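Local coordinates for protein (thymidylate synthase) (Bacillus subtilis, PDB 1B02) that catalyses the reductive methylation of dUMP to dTMP, with 5,10-methylenetetrahydrofolate as methyl donor and reductant, supplying thymidylate for DNA synthesis, at residues 174-179 against 212-217; 53-58 against 192-197. One frame throughout, in Å; residues are numbered along the deposited sequence.

Contact 1: residues 174-179 against 212-217; sequences LHLEVR and GEYIFN
The His175 imidazole lies over the backbone of Gly212, whose CA sits 4.0 Å from the ring centroid in a CH-pi contact. Its chi1 (-49°) sets the ring beside the backbone N, within reach of the next strand, and ND1 accepts the N-H of Glu213 (N to ND1 2.9 Å). This bond is nearly straight at hydrogen, although the donor stands 37° out of the ring plane. Beyond this point the strands run parallel and in register, with alternating backbone bonds such as Ile215 N to Leu176 O (2.8 Å) and Val178 N to Ile215 O (2.9 Å). On the face of Glu177, Ile215 and Asn217, Glu177 extends across its neighbours, its CG 3.9 Å from Ile215 CB. Asn217 ND2 donates to Glu177 OE2 (3.1 Å) from the anti side, tilted out of the carboxylate plane, with carboxylate and amide planes 49° apart. Glu177 OE1 is hydrogen-bonded to Tyr168 OH, and Asn217 OD1 to Gln47 NE2. In thymidylate synthases this face meets its counterpart in the dimer. On the other face Leu176 lies alongside Tyr214, CD2 to CE1 3.7 Å. Strands 173-184 and 210-224 belong to a beta-alpha-beta crossover: helix 188-207, which links them, packs on the face of Tyr214 and Phe216, while strands 162-169 and 40-50 flank the two in the mixed sheet.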
# COMPACT_ATOMS: atom_id res chain seq x y z
N LEU A 174 -12.90 -9.95 9.95
CA LEU A 174 -12.47 -8.57 9.72
C LEU A 174 -12.21 -8.36 8.24
O LEU A 174 -11.33 -8.99 7.66
CB LEU A 174 -11.19 -8.27 10.51
CG LEU A 174 -10.75 -6.81 10.55
CD1 LEU A 174 -11.84 -5.95 11.16
CD2 LEU A 174 -9.47 -6.69 11.35
N HIS A 175 -13.00 -7.49 7.62
CA HIS A 175 -12.87 -7.19 6.20
C HIS A 175 -12.17 -5.85 6.05
O HIS A 175 -12.34 -4.95 6.88
CB HIS A 175 -14.24 -7.12 5.53
CG HIS A 175 -15.12 -8.29 5.85
ND1 HIS A 175 -15.23 -9.38 5.01
CD2 HIS A 175 -15.92 -8.54 6.91
CE1 HIS A 175 -16.06 -10.26 5.55
NE2 HIS A 175 -16.49 -9.77 6.70
N LEU A 176 -11.38 -5.71 4.99
CA LEU A 176 -10.67 -4.46 4.76
C LEU A 176 -10.83 -3.95 3.34
O LEU A 176 -10.66 -4.70 2.38
CB LEU A 176 -9.18 -4.63 5.08
CG LEU A 176 -8.27 -3.48 4.65
CD1 LEU A 176 -8.51 -2.28 5.54
CD2 LEU A 176 -6.82 -3.91 4.72
N GLU A 177 -11.15 -2.67 3.22
CA GLU A 177 -11.30 -2.03 1.93
C GLU A 177 -10.39 -0.81 1.95
O GLU A 177 -10.51 0.05 2.83
CB GLU A 177 -12.75 -1.59 1.70
CG GLU A 177 -13.04 -1.11 0.28
CD GLU A 177 -14.53 -1.02 -0.02
OE1 GLU A 177 -15.32 -0.90 0.93
OE2 GLU A 177 -14.90 -1.06 -1.21
N VAL A 178 -9.47 -0.74 1.00
CA VAL A 178 -8.57 0.40 0.93
C VAL A 178 -8.70 1.06 -0.43
O VAL A 178 -9.12 0.43 -1.40
CB VAL A 178 -7.09 -0.01 1.16
CG1 VAL A 178 -6.92 -0.60 2.54
CG2 VAL A 178 -6.66 -1.01 0.11
N ARG A 179 -8.36 2.34 -0.51
CA ARG A 179 -8.46 3.04 -1.77
C ARG A 179 -7.24 3.88 -2.10
O ARG A 179 -6.67 4.54 -1.23
CB ARG A 179 -9.72 3.92 -1.78
CG ARG A 179 -9.84 4.80 -3.02
CD ARG A 179 -11.27 5.26 -3.25
NE ARG A 179 -11.50 5.58 -4.65
CZ ARG A 179 -11.14 6.73 -5.22
NH1 ARG A 179 -10.52 7.66 -4.51
NH2 ARG A 179 -11.39 6.93 -6.51
N GLY A 212 -11.30 -11.61 6.84
CA GLY A 212 -12.44 -11.39 5.97
C GLY A 212 -11.99 -11.13 4.55
O GLY A 212 -10.94 -11.62 4.12
N GLU A 213 -12.78 -10.37 3.81
CA GLU A 213 -12.46 -10.05 2.43
C GLU A 213 -11.44 -8.91 2.40
O GLU A 213 -11.31 -8.15 3.36
CB GLU A 213 -13.72 -9.62 1.68
CG GLU A 213 -14.13 -10.53 0.54
CD GLU A 213 -15.22 -9.93 -0.33
OE1 GLU A 213 -16.16 -9.33 0.23
OE2 GLU A 213 -15.13 -10.05 -1.57
N TYR A 214 -10.72 -8.80 1.29
CA TYR A 214 -9.73 -7.74 1.11
C TYR A 214 -10.02 -7.10 -0.24
O TYR A 214 -9.91 -7.74 -1.28
CB TYR A 214 -8.31 -8.32 1.14
CG TYR A 214 -7.23 -7.29 0.87
CD1 TYR A 214 -7.25 -6.04 1.48
CD2 TYR A 214 -6.17 -7.58 -0.00
CE1 TYR A 214 -6.25 -5.10 1.24
CE2 TYR A 214 -5.17 -6.65 -0.25
CZ TYR A 214 -5.21 -5.41 0.38
OH TYR A 214 -4.22 -4.49 0.14
N ILE A 215 -10.40 -5.82 -0.21
CA ILE A 215 -10.72 -5.09 -1.42
C ILE A 215 -9.80 -3.89 -1.63
O ILE A 215 -9.60 -3.07 -0.73
CB ILE A 215 -12.19 -4.59 -1.38
CG1 ILE A 215 -13.14 -5.77 -1.21
CG2 ILE A 215 -12.53 -3.83 -2.66
CD1 ILE A 215 -14.12 -5.60 -0.06
N PHE A 216 -9.25 -3.81 -2.84
CA PHE A 216 -8.35 -2.72 -3.20
C PHE A 216 -8.96 -1.90 -4.33
O PHE A 216 -9.17 -2.41 -5.43
CB PHE A 216 -6.99 -3.28 -3.63
CG PHE A 216 -5.88 -2.27 -3.59
CD1 PHE A 216 -5.14 -2.08 -2.43
CD2 PHE A 216 -5.60 -1.47 -4.70
CE1 PHE A 216 -4.14 -1.11 -2.36
CE2 PHE A 216 -4.61 -0.50 -4.64
CZ PHE A 216 -3.88 -0.31 -3.47
N ASN A 217 -9.26 -0.63 -4.06
CA ASN A 217 -9.85 0.25 -5.07
C ASN A 217 -8.84 1.26 -5.57
O ASN A 217 -8.05 1.81 -4.79
CB ASN A 217 -11.06 1.00 -4.49
CG ASN A 217 -12.13 0.07 -3.98
OD1 ASN A 217 -12.73 -0.69 -4.74
ND2 ASN A 217 -12.39 0.13 -2.68

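Contact 2: residues 53-58 against 192-197. With UFP (5-fluoro-2'-deoxyuridine-5'-monophosphate), chain B.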
# COMPACT_ATOMS: atom_id res chain seq x y z
N SER A 53 -7.60 -16.34 0.76
CA SER A 53 -7.27 -17.76 0.77
C SER A 53 -5.83 -17.87 0.25
O SER A 53 -5.22 -18.94 0.29
CB SER A 53 -8.23 -18.54 -0.14
OG SER A 53 -8.11 -18.14 -1.49
N GLU A 54 -5.31 -16.74 -0.23
CA GLU A 54 -3.95 -16.64 -0.75
C GLU A 54 -3.35 -15.33 -0.29
O GLU A 54 -4.07 -14.43 0.13
CB GLU A 54 -3.94 -16.62 -2.28
CG GLU A 54 -4.57 -17.79 -2.98
CD GLU A 54 -4.43 -17.68 -4.48
OE1 GLU A 54 -3.83 -16.68 -4.93
OE2 GLU A 54 -4.89 -18.58 -5.21
N VAL A 55 -2.03 -15.23 -0.39
CA VAL A 55 -1.35 -14.00 -0.02
C VAL A 55 -1.21 -13.21 -1.32
O VAL A 55 -0.61 -13.70 -2.29
CB VAL A 55 0.04 -14.28 0.57
CG1 VAL A 55 0.78 -12.97 0.80
CG2 VAL A 55 -0.10 -15.04 1.88
N PRO A 56 -1.77 -12.00 -1.37
CA PRO A 56 -1.68 -11.17 -2.59
C PRO A 56 -0.29 -10.63 -2.89
O PRO A 56 0.11 -9.58 -2.39
CB PRO A 56 -2.70 -10.06 -2.34
CG PRO A 56 -2.75 -9.94 -0.86
CD PRO A 56 -2.51 -11.31 -0.30
N ILE A 57 0.45 -11.36 -3.73
CA ILE A 57 1.79 -10.94 -4.12
C ILE A 57 2.06 -11.44 -5.53
O ILE A 57 1.64 -12.54 -5.90
CB ILE A 57 2.87 -11.49 -3.16
CG1 ILE A 57 4.25 -10.95 -3.55
CG2 ILE A 57 2.86 -13.01 -3.18
CD1 ILE A 57 5.12 -10.58 -2.37
N LEU A 58 2.76 -10.63 -6.33
CA LEU A 58 3.07 -10.99 -7.70
C LEU A 58 4.17 -12.05 -7.78
O LEU A 58 5.10 -12.04 -6.98
CB LEU A 58 3.52 -9.74 -8.48
CG LEU A 58 2.47 -8.66 -8.77
CD1 LEU A 58 3.04 -7.69 -9.78
CD2 LEU A 58 1.19 -9.29 -9.30
N ASN A 192 1.69 -1.69 -2.67
CA ASN A 192 0.45 -1.33 -1.97
C ASN A 192 -0.47 -2.51 -1.67
O ASN A 192 -0.88 -2.70 -0.52
CB ASN A 192 -0.32 -0.29 -2.78
CG ASN A 192 0.46 1.00 -2.99
OD1 ASN A 192 0.36 1.63 -4.04
ND2 ASN A 192 1.24 1.39 -1.99
N VAL A 193 -0.82 -3.27 -2.69
CA VAL A 193 -1.72 -4.41 -2.53
C VAL A 193 -1.24 -5.40 -1.48
O VAL A 193 -2.02 -5.92 -0.68
CB VAL A 193 -1.91 -5.15 -3.87
CG1 VAL A 193 -2.72 -6.43 -3.66
CG2 VAL A 193 -2.59 -4.24 -4.86
N PHE A 194 0.06 -5.67 -1.47
CA PHE A 194 0.64 -6.61 -0.52
C PHE A 194 0.75 -6.04 0.89
O PHE A 194 0.25 -6.63 1.85
CB PHE A 194 2.02 -7.07 -1.02
CG PHE A 194 2.74 -7.98 -0.05
CD1 PHE A 194 2.39 -9.32 0.06
CD2 PHE A 194 3.75 -7.48 0.77
CE1 PHE A 194 3.04 -10.15 0.97
CE2 PHE A 194 4.40 -8.30 1.68
CZ PHE A 194 4.04 -9.64 1.78
N GLN A 195 1.41 -4.90 1.02
CA GLN A 195 1.61 -4.29 2.32
C GLN A 195 0.33 -4.06 3.12
O GLN A 195 0.35 -4.10 4.35
CB GLN A 195 2.37 -2.96 2.18
CG GLN A 195 1.60 -1.88 1.44
CD GLN A 195 2.42 -0.62 1.26
OE1 GLN A 195 1.97 0.33 0.62
NE2 GLN A 195 3.62 -0.60 1.82
N TYR A 196 -0.78 -3.81 2.43
CA TYR A 196 -2.03 -3.57 3.13
C TYR A 196 -2.75 -4.84 3.53
O TYR A 196 -3.52 -4.85 4.49
CB TYR A 196 -2.94 -2.65 2.30
CG TYR A 196 -2.68 -1.21 2.67
CD1 TYR A 196 -3.26 -0.65 3.81
CD2 TYR A 196 -1.78 -0.44 1.94
CE1 TYR A 196 -2.93 0.63 4.23
CE2 TYR A 196 -1.44 0.86 2.35
CZ TYR A 196 -2.02 1.38 3.50
OH TYR A 196 -1.67 2.64 3.93
N ASN A 197 -2.49 -5.93 2.81
CA ASN A 197 -3.09 -7.20 3.15
C ASN A 197 -2.36 -7.68 4.41
O ASN A 197 -2.93 -8.39 5.24
CB ASN A 197 -2.90 -8.21 2.03
CG ASN A 197 -3.44 -9.59 2.39
OD1 ASN A 197 -2.68 -10.52 2.62
ND2 ASN A 197 -4.76 -9.71 2.44
N1 UFP B . 1.85 6.05 -5.95
C2 UFP B . 1.36 4.73 -5.81
N3 UFP B . 1.29 4.10 -4.52
C4 UFP B . 1.83 4.65 -3.29
C5 UFP B . 2.80 5.98 -3.33
C6 UFP B . 2.16 6.88 -4.60
O2 UFP B . 1.21 3.95 -6.76
O4 UFP B . 1.47 4.23 -2.18
F5 UFP B . 2.88 6.65 -2.20
C1' UFP B . 2.09 6.71 -7.28
C2' UFP B . 0.87 7.07 -8.12
C3' UFP B . 1.51 8.18 -8.95
C4' UFP B . 2.52 8.86 -8.08
O3' UFP B . 2.13 7.60 -10.08
O4' UFP B . 2.93 7.88 -7.13
C5' UFP B . 2.18 10.13 -7.27
O5' UFP B . 1.92 11.19 -8.24
P UFP B . 0.54 11.96 -8.19
O1P UFP B . 0.49 12.67 -6.90
O2P UFP B . -0.52 11.03 -8.50
O3P UFP B . 0.73 12.86 -9.48
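Apolar packing joins Val55, Pro56 and Ile57 to one side of helix segment 192-197. Ile57 CD1 lies over a face of the Phe194 ring, 4.1 Å from its centroid, while Val55 CG1 comes to the ring edge at 3.6 Å from CE1. Phe194 CG, anti to the backbone N (chi1 176°), carries the ring alongside the loop. Pro56 CB meets Val193 CG1 at 3.9 Å, and its CG and CD press on the Asn197 amide, whose OD1 is hydrogen-bonded to Arg201 NE. Pro56 O lies in the plane of the Phe194 ring at its edge, 3.4 Å from CD1, and makes a CA-H...O contact with Phe194 CA.

The hydrogen bonds to the nucleotide come from Asn192. Its OD1 accepts the N-H of UFP N3 at 2.7 Å (OD1 to N3), and ND2 donates to UFP O4 at 2.9 Å. ND2 also donates to Gln195 OE1, and Asn183 donates to OD1, which together fix the amide's rotation. An aspartate here, lacking the amide NH2, would probably leave O4 and Gln195 OE1 without their shared donor and disturb recognition of the pyrimidine. This paired amide-to-uracil grip is characteristic of the dUMP site of thymidylate synthases.

From the N terminus, the chain leaves strand 40-50 through loop 53-58, then runs 133 residues before helix 188-207 brings residues 192-197 back against it, closing contact 2. Strand segment 174-179 falls within that span, but its partner 212-217 follows the helix, so the two contacts cross; contact 1 spans just 32 residues. The helix is shared: it links the paired strands of contact 1 and carries one half of contact 2. Tyr214 OH joins them directly, 2.7 Å from Val193 O in a probable hydrogen bond, and Leu176 CD2 packs against Tyr196 O. The central sheet, the crossover helix and the 53-58 loop are thereby tied together near the nucleotide pocket.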